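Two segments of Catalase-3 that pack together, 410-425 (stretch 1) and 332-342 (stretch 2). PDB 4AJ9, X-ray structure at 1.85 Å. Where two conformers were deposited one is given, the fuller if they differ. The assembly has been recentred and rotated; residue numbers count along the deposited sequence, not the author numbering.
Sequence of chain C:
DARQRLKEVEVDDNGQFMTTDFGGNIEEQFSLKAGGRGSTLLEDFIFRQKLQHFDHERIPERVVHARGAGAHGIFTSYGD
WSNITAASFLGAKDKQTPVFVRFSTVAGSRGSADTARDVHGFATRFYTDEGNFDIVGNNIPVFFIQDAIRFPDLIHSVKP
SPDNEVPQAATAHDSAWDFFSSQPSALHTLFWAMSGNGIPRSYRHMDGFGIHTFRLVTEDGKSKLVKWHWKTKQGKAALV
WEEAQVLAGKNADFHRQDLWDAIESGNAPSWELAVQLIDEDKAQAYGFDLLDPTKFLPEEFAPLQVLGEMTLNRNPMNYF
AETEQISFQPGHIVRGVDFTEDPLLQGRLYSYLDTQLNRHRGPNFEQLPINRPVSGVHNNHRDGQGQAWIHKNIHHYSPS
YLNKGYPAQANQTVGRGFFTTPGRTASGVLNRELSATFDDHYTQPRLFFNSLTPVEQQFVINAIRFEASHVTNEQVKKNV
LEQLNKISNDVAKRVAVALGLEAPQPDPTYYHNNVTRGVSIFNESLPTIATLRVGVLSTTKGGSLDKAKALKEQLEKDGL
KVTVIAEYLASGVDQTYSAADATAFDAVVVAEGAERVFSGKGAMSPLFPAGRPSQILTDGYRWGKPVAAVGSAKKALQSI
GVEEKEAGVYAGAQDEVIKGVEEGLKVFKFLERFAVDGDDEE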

# COMPACT_ATOMS: atom_id res chain seq x y z
N ALA C 410 -11.52 31.41 -4.06
CA ALA C 410 -10.96 32.23 -5.12
C ALA C 410 -11.57 31.86 -6.47
O ALA C 410 -11.79 30.69 -6.77
CB ALA C 410 -9.42 32.11 -5.17
N ASN C 411 -11.83 32.88 -7.29
CA ASN C 411 -12.46 32.65 -8.58
C ASN C 411 -11.95 33.64 -9.61
O ASN C 411 -10.90 34.26 -9.42
CB ASN C 411 -13.97 32.76 -8.44
CG ASN C 411 -14.40 34.07 -7.81
OD1 ASN C 411 -13.83 35.13 -8.09
ND2 ASN C 411 -15.40 34.00 -6.94
N GLN C 412 -12.69 33.82 -10.70
CA GLN C 412 -12.23 34.73 -11.75
C GLN C 412 -11.93 36.13 -11.22
O GLN C 412 -10.89 36.71 -11.55
CB GLN C 412 -13.25 34.81 -12.89
CG GLN C 412 -12.72 35.57 -14.09
CD GLN C 412 -13.71 35.65 -15.23
OE1 GLN C 412 -14.76 35.01 -15.20
NE2 GLN C 412 -13.38 36.45 -16.24
N THR C 413 -12.82 36.66 -10.40
CA THR C 413 -12.71 38.06 -9.99
C THR C 413 -12.08 38.26 -8.61
O THR C 413 -11.65 39.37 -8.28
CB THR C 413 -14.08 38.77 -10.07
OG1 THR C 413 -14.99 38.17 -9.13
CG2 THR C 413 -14.66 38.64 -11.47
N VAL C 414 -12.03 37.20 -7.81
CA VAL C 414 -11.46 37.26 -6.47
C VAL C 414 -10.31 36.28 -6.28
O VAL C 414 -10.43 35.10 -6.59
CB VAL C 414 -12.53 36.96 -5.40
CG1 VAL C 414 -11.91 36.99 -4.00
CG2 VAL C 414 -13.68 37.96 -5.51
N GLY C 415 -9.18 36.79 -5.78
CA GLY C 415 -8.06 35.94 -5.40
C GLY C 415 -7.39 35.18 -6.52
O GLY C 415 -6.72 34.19 -6.27
N ARG C 416 -7.55 35.66 -7.75
CA ARG C 416 -6.90 35.04 -8.90
C ARG C 416 -7.10 33.53 -8.94
O ARG C 416 -6.16 32.77 -9.17
CB ARG C 416 -5.42 35.41 -8.96
CG ARG C 416 -5.18 36.86 -9.37
CD ARG C 416 -3.73 37.15 -9.77
NE ARG C 416 -3.26 36.32 -10.88
CZ ARG C 416 -3.53 36.53 -12.17
NH1 ARG C 416 -4.29 37.56 -12.53
NH2 ARG C 416 -3.05 35.71 -13.10
N GLY C 417 -8.34 33.11 -8.75
CA GLY C 417 -8.65 31.69 -8.77
C GLY C 417 -8.69 31.16 -10.19
O GLY C 417 -8.77 31.93 -11.15
N PHE C 418 -8.59 29.84 -10.32
CA PHE C 418 -8.80 29.21 -11.61
C PHE C 418 -10.24 29.46 -12.05
O PHE C 418 -11.13 29.60 -11.21
CB PHE C 418 -8.56 27.70 -11.53
CG PHE C 418 -8.85 26.98 -12.80
CD1 PHE C 418 -7.89 26.89 -13.79
CD2 PHE C 418 -10.11 26.43 -13.04
CE1 PHE C 418 -8.16 26.25 -15.00
CE2 PHE C 418 -10.39 25.78 -14.23
CZ PHE C 418 -9.40 25.69 -15.21
N PHE C 419 -10.47 29.52 -13.35
CA PHE C 419 -11.84 29.54 -13.84
C PHE C 419 -11.93 28.86 -15.19
O PHE C 419 -11.03 28.98 -16.03
CB PHE C 419 -12.44 30.96 -13.87
CG PHE C 419 -11.73 31.92 -14.78
CD1 PHE C 419 -10.57 32.55 -14.37
CD2 PHE C 419 -12.24 32.21 -16.04
CE1 PHE C 419 -9.91 33.44 -15.20
CE2 PHE C 419 -11.59 33.11 -16.88
CZ PHE C 419 -10.43 33.73 -16.46
N THR C 420 -13.00 28.10 -15.37
CA THR C 420 -13.25 27.45 -16.65
C THR C 420 -13.64 28.54 -17.66
O THR C 420 -14.31 29.51 -17.28
CB THR C 420 -14.35 26.39 -16.50
OG1 THR C 420 -13.84 25.28 -15.76
CG2 THR C 420 -14.82 25.91 -17.86
N THR C 421 -13.23 28.39 -18.92
CA THR C 421 -13.55 29.37 -19.96
C THR C 421 -15.04 29.69 -19.92
O THR C 421 -15.87 28.82 -20.13
CB THR C 421 -13.21 28.85 -21.36
OG1 THR C 421 -11.87 28.33 -21.38
CG2 THR C 421 -13.32 30.00 -22.38
N PRO C 422 -15.37 30.96 -19.64
CA PRO C 422 -16.78 31.29 -19.42
C PRO C 422 -17.69 31.03 -20.63
O PRO C 422 -18.88 30.76 -20.45
CB PRO C 422 -16.75 32.79 -19.06
CG PRO C 422 -15.39 33.27 -19.42
CD PRO C 422 -14.47 32.10 -19.40
N GLY C 423 -17.15 31.08 -21.84
CA GLY C 423 -17.98 30.87 -23.01
C GLY C 423 -18.36 29.43 -23.34
O GLY C 423 -19.23 29.19 -24.18
N ARG C 424 -17.73 28.47 -22.66
CA ARG C 424 -17.93 27.07 -23.00
C ARG C 424 -19.34 26.58 -22.70
O ARG C 424 -19.90 26.87 -21.65
CB ARG C 424 -16.88 26.19 -22.31
CG ARG C 424 -15.48 26.37 -22.90
CD ARG C 424 -14.46 25.55 -22.15
NE ARG C 424 -14.66 24.10 -22.30
CZ ARG C 424 -14.12 23.20 -21.49
NH1 ARG C 424 -13.36 23.61 -20.48
NH2 ARG C 424 -14.33 21.90 -21.67
N THR C 425 -19.89 25.82 -23.65
CA THR C 425 -21.25 25.29 -23.51
C THR C 425 -21.30 23.82 -23.87
O THR C 425 -20.43 23.31 -24.58
CB THR C 425 -22.21 26.00 -24.47
OG1 THR C 425 -21.81 25.74 -25.82
CG2 THR C 425 -22.20 27.50 -24.22
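Stretch 2 (332-342) HIVRGVDFTED

Stretch 2 follows stretch 1 in the same direction, as the nearest CA pairs indicate: Phe 418 CA to Arg 335 CA is 4.5 Å, Thr 420 CA to Asp 338 CA 6.3 Å, and Arg 424 CA to Thr 340 CA 9.3 Å, so the two stretches diverge toward their C-terminal ends. Stretch 2 is mostly loop, with a type II turn from Val 334 to Val 337 and a short strand at Val 337 and Asp 338; stretch 1 contributes no regular helix.

Arg 335 covers the most surface, 169 Å². Its chi1 to chi3 are all t, and this extended side chain carries the guanidinium to the backbone carbonyls of stretch 1. Arg 335 NH1 donates to Gly 417 O (2.9 Å) and Gln 412 O (3.0 Å), and Arg 335 NH2 donates to Gln 412 O at 3.0 Å. These acceptors lie near the guanidinium plane, while Arg 416 CA and Phe 419 CE1 cover opposite faces.

Phe 418 (94 Å²) inserts its ring beside the turn, with CE1 3.8 Å from Ile 333 CG2 and 3.3 Å from Val 337 O.

Arg 424 (82 Å²) bridges two acids: NH1 to Asp 338 OD2 and NE to Glu 341 OE2, both 3.0 Å salt bridges. Asp 338 OD2 also accepts from Thr 421 N (2.9 Å, 170°) and Thr 421 OG1 (2.7 Å).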

# COMPACT_ATOMS: atom_id res chain seq x y z
N HIS C 332 -2.59 19.24 -13.87
CA HIS C 332 -1.86 20.31 -13.22
C HIS C 332 -2.01 21.55 -14.08
O HIS C 332 -1.16 21.83 -14.94
CB HIS C 332 -0.40 19.94 -13.05
CG HIS C 332 -0.12 19.06 -11.87
ND1 HIS C 332 1.07 18.39 -11.71
CD2 HIS C 332 -0.87 18.77 -10.79
CE1 HIS C 332 1.04 17.71 -10.58
NE2 HIS C 332 -0.13 17.93 -9.99
N ILE C 333 -3.10 22.28 -13.88
CA ILE C 333 -3.40 23.45 -14.71
C ILE C 333 -3.45 24.70 -13.85
O ILE C 333 -3.61 24.60 -12.63
CB ILE C 333 -4.72 23.24 -15.50
CG1 ILE C 333 -4.87 24.27 -16.62
CG2 ILE C 333 -5.94 23.25 -14.56
CD1 ILE C 333 -5.93 23.87 -17.66
N VAL C 334 -3.28 25.86 -14.47
CA VAL C 334 -3.24 27.13 -13.73
C VAL C 334 -4.17 28.17 -14.38
O VAL C 334 -4.52 28.04 -15.56
CB VAL C 334 -1.81 27.70 -13.66
CG1 VAL C 334 -0.87 26.74 -12.92
CG2 VAL C 334 -1.28 27.97 -15.07
N ARG C 335 -4.56 29.18 -13.62
CA ARG C 335 -5.32 30.31 -14.16
C ARG C 335 -4.66 30.81 -15.44
O ARG C 335 -3.45 31.04 -15.46
CB ARG C 335 -5.34 31.45 -13.14
CG ARG C 335 -6.15 32.67 -13.60
CD ARG C 335 -6.08 33.78 -12.55
NE ARG C 335 -6.68 35.03 -13.01
CZ ARG C 335 -7.91 35.44 -12.69
NH1 ARG C 335 -8.68 34.69 -11.90
NH2 ARG C 335 -8.36 36.59 -13.15
N GLY C 336 -5.46 30.99 -16.49
CA GLY C 336 -4.93 31.42 -17.77
C GLY C 336 -4.90 30.31 -18.82
O GLY C 336 -4.68 30.57 -20.00
N VAL C 337 -5.11 29.07 -18.38
CA VAL C 337 -5.12 27.94 -19.29
C VAL C 337 -6.38 27.13 -19.00
O VAL C 337 -6.82 27.08 -17.85
CB VAL C 337 -3.87 27.05 -19.06
CG1 VAL C 337 -3.83 25.89 -20.05
CG2 VAL C 337 -2.58 27.88 -19.17
N ASP C 338 -6.95 26.50 -20.03
CA ASP C 338 -8.12 25.63 -19.87
C ASP C 338 -8.03 24.40 -20.77
O ASP C 338 -7.20 24.35 -21.69
CB ASP C 338 -9.41 26.39 -20.16
CG ASP C 338 -10.65 25.71 -19.56
OD1 ASP C 338 -10.48 24.77 -18.76
OD2 ASP C 338 -11.78 26.11 -19.89
N PHE C 339 -8.89 23.42 -20.51
CA PHE C 339 -8.94 22.19 -21.29
C PHE C 339 -9.80 22.38 -22.53
O PHE C 339 -10.53 23.37 -22.64
CB PHE C 339 -9.52 21.05 -20.46
CG PHE C 339 -8.82 20.84 -19.15
CD1 PHE C 339 -7.51 20.39 -19.11
CD2 PHE C 339 -9.47 21.11 -17.95
CE1 PHE C 339 -6.86 20.21 -17.90
CE2 PHE C 339 -8.82 20.94 -16.73
CZ PHE C 339 -7.51 20.49 -16.71
N THR C 340 -9.72 21.43 -23.45
CA THR C 340 -10.74 21.32 -24.48
C THR C 340 -11.41 19.97 -24.40
O THR C 340 -10.98 19.08 -23.64
CB THR C 340 -10.19 21.49 -25.91
OG1 THR C 340 -9.34 20.39 -26.23
CG2 THR C 340 -9.44 22.83 -26.06
N GLU C 341 -12.44 19.82 -25.21
CA GLU C 341 -13.26 18.63 -25.24
C GLU C 341 -12.64 17.50 -26.06
O GLU C 341 -13.34 16.66 -26.60
CB GLU C 341 -14.64 18.99 -25.80
CG GLU C 341 -15.48 19.88 -24.88
CD GLU C 341 -15.10 21.35 -24.93
OE1 GLU C 341 -14.11 21.72 -25.60
OE2 GLU C 341 -15.80 22.16 -24.29
N ASP C 342 -11.31 17.50 -26.15
CA ASP C 342 -10.56 16.44 -26.80
C ASP C 342 -10.76 15.19 -25.93
O ASP C 342 -10.31 15.17 -24.79
CB ASP C 342 -9.10 16.88 -26.86
CG ASP C 342 -8.14 15.78 -27.29
OD1 ASP C 342 -8.33 14.59 -26.95
OD2 ASP C 342 -7.16 16.15 -27.97
O HOH W 1 -8.71 28.76 -17.37
O HOH W 2 -12.40 23.57 -16.97
O HOH W 3 -17.35 24.36 -25.32
O HOH W 4 -18.58 21.24 -24.08